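Local coordinates for protein aminoacyltransferase FemA (Staphylococcus aureus, PDB 1LRZ) that builds part of the pentaglycine bridge of staphylococcal peptidoglycan, adding glycines 2 and 3 from glycyl-tRNA to the lipid-linked precursor, at residues P109-Q114 and A126-F132; L138-T143 and V394-P400. All coordinates share one frame; numbering follows the deposited sequence.

Contact 1: residues P109-Q114 and A126-F132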
ATOM      1  N   PRO A 109     -13.817   2.677  11.600  1.00 19.19           N
ATOM      2  CA  PRO A 109     -12.749   3.633  11.901  1.00 19.21           C
ATOM      3  C   PRO A 109     -11.342   3.072  11.762  1.00 17.22           C
ATOM      4  O   PRO A 109     -11.063   1.927  12.134  1.00 16.87           O
ATOM      5  CB  PRO A 109     -13.072   4.085  13.329  1.00 18.73           C
ATOM      6  CG  PRO A 109     -13.714   2.895  13.916  1.00 22.99           C
ATOM      7  CD  PRO A 109     -14.615   2.390  12.805  1.00 18.29           C
ATOM      8  N   TYR A 110     -10.476   3.904  11.200  1.00 17.09           N
ATOM      9  CA  TYR A 110      -9.065   3.593  10.972  1.00 16.70           C
ATOM     10  C   TYR A 110      -8.428   3.861  12.336  1.00 16.31           C
ATOM     11  O   TYR A 110      -7.703   4.837  12.524  1.00 15.01           O
ATOM     12  CB  TYR A 110      -8.523   4.562   9.914  1.00 13.08           C
ATOM     13  CG  TYR A 110      -7.226   4.144   9.243  1.00 15.04           C
ATOM     14  CD1 TYR A 110      -6.515   5.053   8.459  1.00 10.69           C
ATOM     15  CD2 TYR A 110      -6.723   2.845   9.370  1.00 13.07           C
ATOM     16  CE1 TYR A 110      -5.345   4.693   7.805  1.00 14.83           C
ATOM     17  CE2 TYR A 110      -5.530   2.469   8.720  1.00 16.48           C
ATOM     18  CZ  TYR A 110      -4.855   3.401   7.936  1.00 17.13           C
ATOM     19  OH  TYR A 110      -3.713   3.054   7.260  1.00 16.65           O
ATOM     20  N   LEU A 111      -8.732   2.977  13.284  1.00 14.76           N
ATOM     21  CA  LEU A 111      -8.291   3.103  14.671  1.00 15.63           C
ATOM     22  C   LEU A 111      -7.604   1.832  15.161  1.00 12.20           C
ATOM     23  O   LEU A 111      -8.240   0.787  15.257  1.00 15.92           O
ATOM     24  CB  LEU A 111      -9.530   3.372  15.547  1.00 14.36           C
ATOM     25  CG  LEU A 111      -9.351   3.548  17.057  1.00 15.87           C
ATOM     26  CD1 LEU A 111      -8.477   4.760  17.306  1.00 11.74           C
ATOM     27  CD2 LEU A 111     -10.720   3.726  17.734  1.00 14.13           C
ATOM     28  N   PRO A 112      -6.308   1.910  15.499  1.00 14.56           N
ATOM     29  CA  PRO A 112      -5.591   0.724  15.975  1.00 14.47           C
ATOM     30  C   PRO A 112      -6.212   0.150  17.238  1.00 15.77           C
ATOM     31  O   PRO A 112      -6.735   0.883  18.080  1.00 15.19           O
ATOM     32  CB  PRO A 112      -4.174   1.239  16.238  1.00 12.23           C
ATOM     33  CG  PRO A 112      -4.047   2.413  15.320  1.00 15.33           C
ATOM     34  CD  PRO A 112      -5.408   3.076  15.442  1.00 13.37           C
ATOM     35  N   TYR A 113      -6.116  -1.172  17.355  1.00 15.57           N
ATOM     36  CA  TYR A 113      -6.622  -1.916  18.495  1.00 16.71           C
ATOM     37  C   TYR A 113      -5.424  -2.589  19.176  1.00 16.45           C
ATOM     38  O   TYR A 113      -5.139  -2.330  20.346  1.00 17.09           O
ATOM     39  CB  TYR A 113      -7.630  -2.967  18.011  1.00 14.87           C
ATOM     40  CG  TYR A 113      -7.958  -4.050  19.016  1.00 18.21           C
ATOM     41  CD1 TYR A 113      -8.206  -3.742  20.365  1.00 17.88           C
ATOM     42  CD2 TYR A 113      -8.048  -5.382  18.617  1.00 18.61           C
ATOM     43  CE1 TYR A 113      -8.530  -4.731  21.286  1.00 17.80           C
ATOM     44  CE2 TYR A 113      -8.377  -6.388  19.532  1.00 19.28           C
ATOM     45  CZ  TYR A 113      -8.618  -6.056  20.861  1.00 19.43           C
ATOM     46  OH  TYR A 113      -8.961  -7.043  21.754  1.00 19.74           O
ATOM     47  N   GLN A 114      -4.718  -3.425  18.419  1.00 16.13           N
ATOM     48  CA  GLN A 114      -3.548  -4.148  18.914  1.00 18.22           C
ATOM     49  C   GLN A 114      -2.409  -4.141  17.885  1.00 16.43           C
ATOM     50  O   GLN A 114      -2.645  -3.949  16.690  1.00 16.06           O
ATOM     51  CB  GLN A 114      -3.908  -5.618  19.193  1.00 19.88           C
ATOM     52  CG  GLN A 114      -5.020  -5.845  20.186  1.00 23.51           C
ATOM     53  CD  GLN A 114      -5.213  -7.322  20.495  1.00 28.67           C
ATOM     54  OE1 GLN A 114      -5.200  -7.720  21.658  1.00 26.40           O
ATOM     55  NE2 GLN A 114      -5.395  -8.142  19.450  1.00 23.30           N
ATOM     56  N   ALA A 126      -3.020  -0.980  21.708  1.00 17.92           N
ATOM     57  CA  ALA A 126      -2.953   0.409  21.235  1.00 18.02           C
ATOM     58  C   ALA A 126      -3.521   1.431  22.228  1.00 19.41           C
ATOM     59  O   ALA A 126      -3.354   2.644  22.051  1.00 18.64           O
ATOM     60  CB  ALA A 126      -3.670   0.534  19.881  1.00 16.44           C
ATOM     61  N   GLY A 127      -4.204   0.935  23.255  1.00 20.32           N
ATOM     62  CA  GLY A 127      -4.781   1.801  24.273  1.00 22.79           C
ATOM     63  C   GLY A 127      -6.132   2.407  23.924  1.00 23.52           C
ATOM     64  O   GLY A 127      -6.523   3.427  24.495  1.00 24.58           O
ATOM     65  N   ASN A 128      -6.854   1.781  23.001  1.00 21.02           N
ATOM     66  CA  ASN A 128      -8.154   2.292  22.563  1.00 22.00           C
ATOM     67  C   ASN A 128      -9.313   1.365  22.912  1.00 20.86           C
ATOM     68  O   ASN A 128     -10.415   1.515  22.377  1.00 21.92           O
ATOM     69  CB  ASN A 128      -8.131   2.538  21.040  1.00 19.79           C
ATOM     70  CG  ASN A 128      -7.000   3.467  20.617  1.00 24.57           C
ATOM     71  OD1 ASN A 128      -6.728   4.462  21.288  1.00 24.27           O
ATOM     72  ND2 ASN A 128      -6.343   3.152  19.498  1.00 21.67           N
ATOM     73  N   ASP A 129      -9.067   0.413  23.805  1.00 21.23           N
ATOM     74  CA  ASP A 129     -10.093  -0.546  24.231  1.00 22.84           C
ATOM     75  C   ASP A 129     -11.400   0.127  24.684  1.00 23.00           C
ATOM     76  O   ASP A 129     -12.478  -0.425  24.484  1.00 23.32           O
ATOM     77  CB  ASP A 129      -9.556  -1.408  25.379  1.00 23.01           C
ATOM     78  CG  ASP A 129      -8.535  -2.438  24.920  1.00 28.00           C
ATOM     79  OD1 ASP A 129      -8.034  -2.345  23.776  1.00 25.09           O
ATOM     80  OD2 ASP A 129      -8.228  -3.346  25.720  1.00 30.93           O
ATOM     81  N   TRP A 130     -11.295   1.304  25.305  1.00 22.59           N
ATOM     82  CA  TRP A 130     -12.473   2.038  25.779  1.00 25.04           C
ATOM     83  C   TRP A 130     -13.467   2.303  24.646  1.00 24.48           C
ATOM     84  O   TRP A 130     -14.673   2.466  24.874  1.00 23.80           O
ATOM     85  CB  TRP A 130     -12.060   3.382  26.387  1.00 25.69           C
ATOM     86  CG  TRP A 130     -11.447   4.325  25.402  1.00 27.76           C
ATOM     87  CD1 TRP A 130     -10.124   4.429  25.079  1.00 30.68           C
ATOM     88  CD2 TRP A 130     -12.139   5.264  24.564  1.00 30.23           C
ATOM     89  NE1 TRP A 130      -9.948   5.371  24.092  1.00 29.87           N
ATOM     90  CE2 TRP A 130     -11.168   5.900  23.759  1.00 30.88           C
ATOM     91  CE3 TRP A 130     -13.486   5.631  24.419  1.00 30.65           C
ATOM     92  CZ2 TRP A 130     -11.504   6.880  22.808  1.00 30.25           C
ATOM     93  CZ3 TRP A 130     -13.820   6.610  23.470  1.00 28.58           C
ATOM     94  CH2 TRP A 130     -12.830   7.221  22.682  1.00 28.74           C
ATOM     95  N   PHE A 131     -12.955   2.351  23.424  1.00 21.48           N
ATOM     96  CA  PHE A 131     -13.798   2.615  22.269  1.00 21.10           C
ATOM     97  C   PHE A 131     -14.936   1.609  22.120  1.00 20.93           C
ATOM     98  O   PHE A 131     -16.067   1.991  21.811  1.00 21.13           O
ATOM     99  CB  PHE A 131     -12.962   2.610  20.988  1.00 22.46           C
ATOM    100  CG  PHE A 131     -13.704   3.105  19.787  1.00 19.48           C
ATOM    101  CD1 PHE A 131     -14.047   4.452  19.674  1.00 22.13           C
ATOM    102  CD2 PHE A 131     -14.076   2.229  18.773  1.00 19.44           C
ATOM    103  CE1 PHE A 131     -14.748   4.920  18.565  1.00 20.00           C
ATOM    104  CE2 PHE A 131     -14.772   2.685  17.666  1.00 19.80           C
ATOM    105  CZ  PHE A 131     -15.112   4.034  17.558  1.00 17.46           C
ATOM    106  N   PHE A 132     -14.647   0.326  22.327  1.00 19.47           N
ATOM    107  CA  PHE A 132     -15.686  -0.694  22.183  1.00 22.59           C
ATOM    108  C   PHE A 132     -16.895  -0.428  23.089  1.00 22.83           C
ATOM    109  O   PHE A 132     -18.043  -0.508  22.642  1.00 22.44           O
ATOM    110  CB  PHE A 132     -15.123  -2.097  22.462  1.00 22.06           C
ATOM    111  CG  PHE A 132     -14.051  -2.536  21.479  1.00 25.33           C
ATOM    112  CD1 PHE A 132     -12.702  -2.285  21.737  1.00 22.66           C
ATOM    113  CD2 PHE A 132     -14.398  -3.180  20.286  1.00 25.86           C
ATOM    114  CE1 PHE A 132     -11.711  -2.664  20.826  1.00 23.40           C
ATOM    115  CE2 PHE A 132     -13.413  -3.567  19.361  1.00 22.69           C
ATOM    116  CZ  PHE A 132     -12.068  -3.307  19.634  1.00 21.05           C
TER
HETATM  117  O   HOH W   1      -6.806  -0.673  21.913  1.00 15.84           O

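Contact 2: residues L138-T143 and V394-P400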
ATOM      1  N   LEU A 138     -23.591   3.649  22.719  1.00 26.26           N
ATOM      2  CA  LEU A 138     -24.270   4.484  21.736  1.00 25.33           C
ATOM      3  C   LEU A 138     -25.073   3.685  20.704  1.00 23.37           C
ATOM      4  O   LEU A 138     -25.575   4.253  19.735  1.00 25.73           O
ATOM      5  CB  LEU A 138     -23.258   5.385  21.018  1.00 23.76           C
ATOM      6  CG  LEU A 138     -22.605   6.459  21.885  1.00 25.92           C
ATOM      7  CD1 LEU A 138     -21.694   7.323  21.037  1.00 25.60           C
ATOM      8  CD2 LEU A 138     -23.691   7.322  22.525  1.00 29.87           C
ATOM      9  N   GLY A 139     -25.188   2.376  20.901  1.00 22.19           N
ATOM     10  CA  GLY A 139     -25.948   1.562  19.965  1.00 21.88           C
ATOM     11  C   GLY A 139     -25.170   1.033  18.771  1.00 24.94           C
ATOM     12  O   GLY A 139     -25.732   0.355  17.903  1.00 22.99           O
ATOM     13  N   PHE A 140     -23.879   1.346  18.707  1.00 25.20           N
ATOM     14  CA  PHE A 140     -23.042   0.856  17.611  1.00 24.09           C
ATOM     15  C   PHE A 140     -22.541  -0.532  18.007  1.00 25.09           C
ATOM     16  O   PHE A 140     -21.625  -0.654  18.816  1.00 25.45           O
ATOM     17  CB  PHE A 140     -21.843   1.788  17.364  1.00 21.03           C
ATOM     18  CG  PHE A 140     -22.209   3.097  16.715  1.00 21.24           C
ATOM     19  CD1 PHE A 140     -22.645   4.173  17.480  1.00 19.49           C
ATOM     20  CD2 PHE A 140     -22.151   3.236  15.332  1.00 21.80           C
ATOM     21  CE1 PHE A 140     -23.023   5.374  16.879  1.00 19.25           C
ATOM     22  CE2 PHE A 140     -22.526   4.429  14.718  1.00 19.21           C
ATOM     23  CZ  PHE A 140     -22.963   5.498  15.491  1.00 20.21           C
ATOM     24  N   GLU A 141     -23.142  -1.566  17.428  1.00 26.60           N
ATOM     25  CA  GLU A 141     -22.793  -2.954  17.729  1.00 27.48           C
ATOM     26  C   GLU A 141     -21.611  -3.485  16.918  1.00 25.22           C
ATOM     27  O   GLU A 141     -21.649  -3.529  15.683  1.00 20.86           O
ATOM     28  CB  GLU A 141     -24.020  -3.838  17.504  1.00 31.86           C
ATOM     29  CG  GLU A 141     -25.288  -3.241  18.123  1.00 39.70           C
ATOM     30  CD  GLU A 141     -26.538  -4.063  17.852  1.00 46.38           C
ATOM     31  OE1 GLU A 141     -26.816  -4.373  16.668  1.00 48.62           O
ATOM     32  OE2 GLU A 141     -27.248  -4.394  18.831  1.00 51.27           O
ATOM     33  N   HIS A 142     -20.561  -3.883  17.629  1.00 23.76           N
ATOM     34  CA  HIS A 142     -19.349  -4.419  17.012  1.00 21.63           C
ATOM     35  C   HIS A 142     -19.674  -5.737  16.307  1.00 21.60           C
ATOM     36  O   HIS A 142     -20.354  -6.582  16.878  1.00 20.21           O
ATOM     37  CB  HIS A 142     -18.294  -4.668  18.098  1.00 21.26           C
ATOM     38  CG  HIS A 142     -16.945  -5.037  17.559  1.00 22.31           C
ATOM     39  ND1 HIS A 142     -16.240  -6.132  18.009  1.00 19.79           N
ATOM     40  CD2 HIS A 142     -16.157  -4.436  16.634  1.00 21.24           C
ATOM     41  CE1 HIS A 142     -15.074  -6.190  17.387  1.00 22.89           C
ATOM     42  NE2 HIS A 142     -14.999  -5.172  16.546  1.00 21.43           N
ATOM     43  N   THR A 143     -19.183  -5.932  15.085  1.00 19.43           N
ATOM     44  CA  THR A 143     -19.472  -7.175  14.375  1.00 19.53           C
ATOM     45  C   THR A 143     -18.548  -8.322  14.799  1.00 20.50           C
ATOM     46  O   THR A 143     -18.806  -9.470  14.472  1.00 19.60           O
ATOM     47  CB  THR A 143     -19.385  -6.999  12.838  1.00 20.53           C
ATOM     48  OG1 THR A 143     -18.012  -6.908  12.427  1.00 21.15           O
ATOM     49  CG2 THR A 143     -20.123  -5.736  12.409  1.00 18.08           C
ATOM     50  N   VAL A 394      -9.749  -1.864  15.237  1.00 15.83           N
ATOM     51  CA  VAL A 394     -10.935  -2.219  16.008  1.00 15.36           C
ATOM     52  C   VAL A 394     -11.999  -2.981  15.231  1.00 17.30           C
ATOM     53  O   VAL A 394     -12.693  -3.821  15.801  1.00 18.92           O
ATOM     54  CB  VAL A 394     -11.586  -0.973  16.650  1.00 14.96           C
ATOM     55  CG1 VAL A 394     -10.647  -0.409  17.727  1.00 19.20           C
ATOM     56  CG2 VAL A 394     -11.872   0.083  15.590  1.00 15.56           C
ATOM     57  N   GLY A 395     -12.127  -2.705  13.937  1.00 17.59           N
ATOM     58  CA  GLY A 395     -13.123  -3.415  13.151  1.00 17.71           C
ATOM     59  C   GLY A 395     -14.362  -2.611  12.789  1.00 20.03           C
ATOM     60  O   GLY A 395     -14.330  -1.373  12.718  1.00 20.16           O
ATOM     61  N   ASP A 396     -15.465  -3.326  12.585  1.00 18.48           N
ATOM     62  CA  ASP A 396     -16.736  -2.739  12.164  1.00 19.54           C
ATOM     63  C   ASP A 396     -17.833  -2.657  13.211  1.00 20.42           C
ATOM     64  O   ASP A 396     -17.999  -3.561  14.027  1.00 21.19           O
ATOM     65  CB  ASP A 396     -17.273  -3.522  10.977  1.00 19.07           C
ATOM     66  CG  ASP A 396     -16.286  -3.589   9.843  1.00 23.55           C
ATOM     67  OD1 ASP A 396     -15.266  -4.308   9.982  1.00 22.34           O
ATOM     68  OD2 ASP A 396     -16.529  -2.911   8.822  1.00 20.46           O
ATOM     69  N   PHE A 397     -18.593  -1.567  13.166  1.00 21.05           N
ATOM     70  CA  PHE A 397     -19.701  -1.364  14.089  1.00 20.87           C
ATOM     71  C   PHE A 397     -20.932  -0.937  13.293  1.00 24.15           C
ATOM     72  O   PHE A 397     -20.858  -0.099  12.381  1.00 23.59           O
ATOM     73  CB  PHE A 397     -19.369  -0.295  15.137  1.00 22.94           C
ATOM     74  CG  PHE A 397     -18.114  -0.576  15.921  1.00 24.61           C
ATOM     75  CD1 PHE A 397     -16.859  -0.374  15.347  1.00 18.86           C
ATOM     76  CD2 PHE A 397     -18.186  -1.022  17.241  1.00 21.36           C
ATOM     77  CE1 PHE A 397     -15.692  -0.607  16.076  1.00 20.39           C
ATOM     78  CE2 PHE A 397     -17.021  -1.259  17.978  1.00 22.94           C
ATOM     79  CZ  PHE A 397     -15.769  -1.046  17.391  1.00 21.56           C
ATOM     80  N   ILE A 398     -22.072  -1.510  13.654  1.00 22.99           N
ATOM     81  CA  ILE A 398     -23.317  -1.220  12.969  1.00 22.41           C
ATOM     82  C   ILE A 398     -24.373  -0.737  13.948  1.00 23.14           C
ATOM     83  O   ILE A 398     -24.586  -1.344  14.994  1.00 22.37           O
ATOM     84  CB  ILE A 398     -23.818  -2.486  12.239  1.00 22.16           C
ATOM     85  CG1 ILE A 398     -22.908  -2.766  11.041  1.00 24.96           C
ATOM     86  CG2 ILE A 398     -25.277  -2.327  11.818  1.00 22.95           C
ATOM     87  CD1 ILE A 398     -23.141  -4.112  10.395  1.00 28.58           C
ATOM     88  N   LYS A 399     -25.007   0.383  13.626  1.00 23.15           N
ATOM     89  CA  LYS A 399     -26.061   0.897  14.475  1.00 22.80           C
ATOM     90  C   LYS A 399     -27.356   0.884  13.680  1.00 22.75           C
ATOM     91  O   LYS A 399     -27.544   1.681  12.755  1.00 21.33           O
ATOM     92  CB  LYS A 399     -25.784   2.318  14.949  1.00 23.74           C
ATOM     93  CG  LYS A 399     -26.938   2.846  15.800  1.00 27.55           C
ATOM     94  CD  LYS A 399     -26.709   4.243  16.323  1.00 32.11           C
ATOM     95  CE  LYS A 399     -27.826   4.631  17.282  1.00 35.10           C
ATOM     96  NZ  LYS A 399     -27.541   5.927  17.935  1.00 43.09           N
ATOM     97  N   PRO A 400     -28.256  -0.047  14.008  1.00 24.50           N
ATOM     98  CA  PRO A 400     -29.541  -0.140  13.306  1.00 24.86           C
ATOM     99  C   PRO A 400     -30.377   1.071  13.708  1.00 24.37           C
ATOM    100  O   PRO A 400     -30.475   1.367  14.899  1.00 25.14           O
ATOM    101  CB  PRO A 400     -30.143  -1.433  13.854  1.00 26.12           C
ATOM    102  CG  PRO A 400     -28.953  -2.223  14.300  1.00 29.15           C
ATOM    103  CD  PRO A 400     -28.083  -1.173  14.939  1.00 25.82           C
TER
HETATM  104  O   HOH W   2     -15.690  -5.989  13.366  1.00 18.57           O

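Contact 1: residues P109-Q114 and A126-F132
At the end of a beta hairpin (strands 112-116 and 122-125), the turn 126-129 folds back over P112 and Y113 before helix 130-137. A126 N, just past strand 122-125, donates to Y113 O at 2.9 Å. The methyl of A126 rests against the ring of P112. N128 ND2 then reaches P112 O at 2.7 Å. This bond is nearly straight (N-H...O 170°) and lies in the amide plane of N128, which holds the amide in this orientation through ND2. One water ties the turn together. It donates to Y113 O at 2.8 Å and to D129 OD1 at 2.8 Å, and accepts from N128 N at 2.7 Å. Y113 O is therefore held twice, by a backbone N-H and by this water.

The CG of Y113 is anti to the backbone N (chi1 164°), which swings the ring back to the turn although its CB starts out away from it. F132 presses its CE1-CZ edge against one face of this ring, in a T-shaped pair with planes at 73° and centroids of Y113 and F132 5.3 Å apart. Q114 CG lies over the opposite face, and D129 OD1 sits at the edge. Further in, L111 CD2 makes a CH-pi contact over one face of F131, 3.8 Å from the ring centroid. P109 CG meets F131 CE2 at 3.9 Å. V86 of helix 83-98 also packs on F131. The arrangement is a hairpin-to-helix connection, with the first turn of the helix packed on the first hairpin strand (Y113) and on the loop that enters it (P109, L111).

Contact 2: residues L138-T143 and V394-P400
The ring of F140 has K399 CB over one face, a CH-pi contact 3.9 Å from the ring centroid, and L138 CB at its edge. The ring of F397 takes H142 CD2 over one face, while F140 O and V394 CG2 lie at its edge. The H142 and F397 rings meet obliquely, with centroids 4.7 Å apart and planes at 41°. H142 NE2 donates to V394 O at 2.8 Å. That acceptor is 25° out of the imidazole plane. The bond ties the ring to the turn preceding strand 397-400.

K399 is extended from its first torsion (chi1 178°) onward. Its chain runs past the F140 ring, and NZ reaches L138 O at 3.1 Å, close to in line with the carbonyl bond. S94 OG gives NZ a second, weak partner. L138 is the first residue past helix 130-137, and G139 is the C-prime residue of the Schellman motif that ends it.

E141 and I398 form an antiparallel hydrogen-bonded pair: E141 N to I398 O is 2.8 Å and I398 N to E141 O is 2.9 Å. H142 and F397 make the next, non-hydrogen-bonded pair. T143 N donates to D396 O at 2.9 Å. A water joins T143 OG1 to D396 N. The D396 carboxylate turns elsewhere, to H106 and H146. T143 CG2 touches I398 CD1 on the face shared by E141 and I398. On the other side of strand 397-400 lies strand 102-107. Strand 141-142 is thus the outermost strand of the mixed sheet, antiparallel to 397-400 and reached from a helix that ends in a Schellman motif.

The centres of contact 1 and contact 2 are about 13 Å apart, and helix 130-137 leads from one to the other. They also touch directly. V394 N probably donates to L111 O at 3.0 Å, which joins 109-114 to 394-400. F132 CE2 packs 3.6 Å from H142 NE2 and equally close to V394 O, beside the histidine bond of contact 2. F131 and F397 meet edge-to-face. Contact 1 lies at the edge of the sheet that ends in strand 122-125, and contact 2 at the edge of the one that ends in 141-142. In both 109-114 and 394-400 the chain crosses from one sheet to the other, so the contacts border this junction. No ligand or assigned catalytic residue marks either contact.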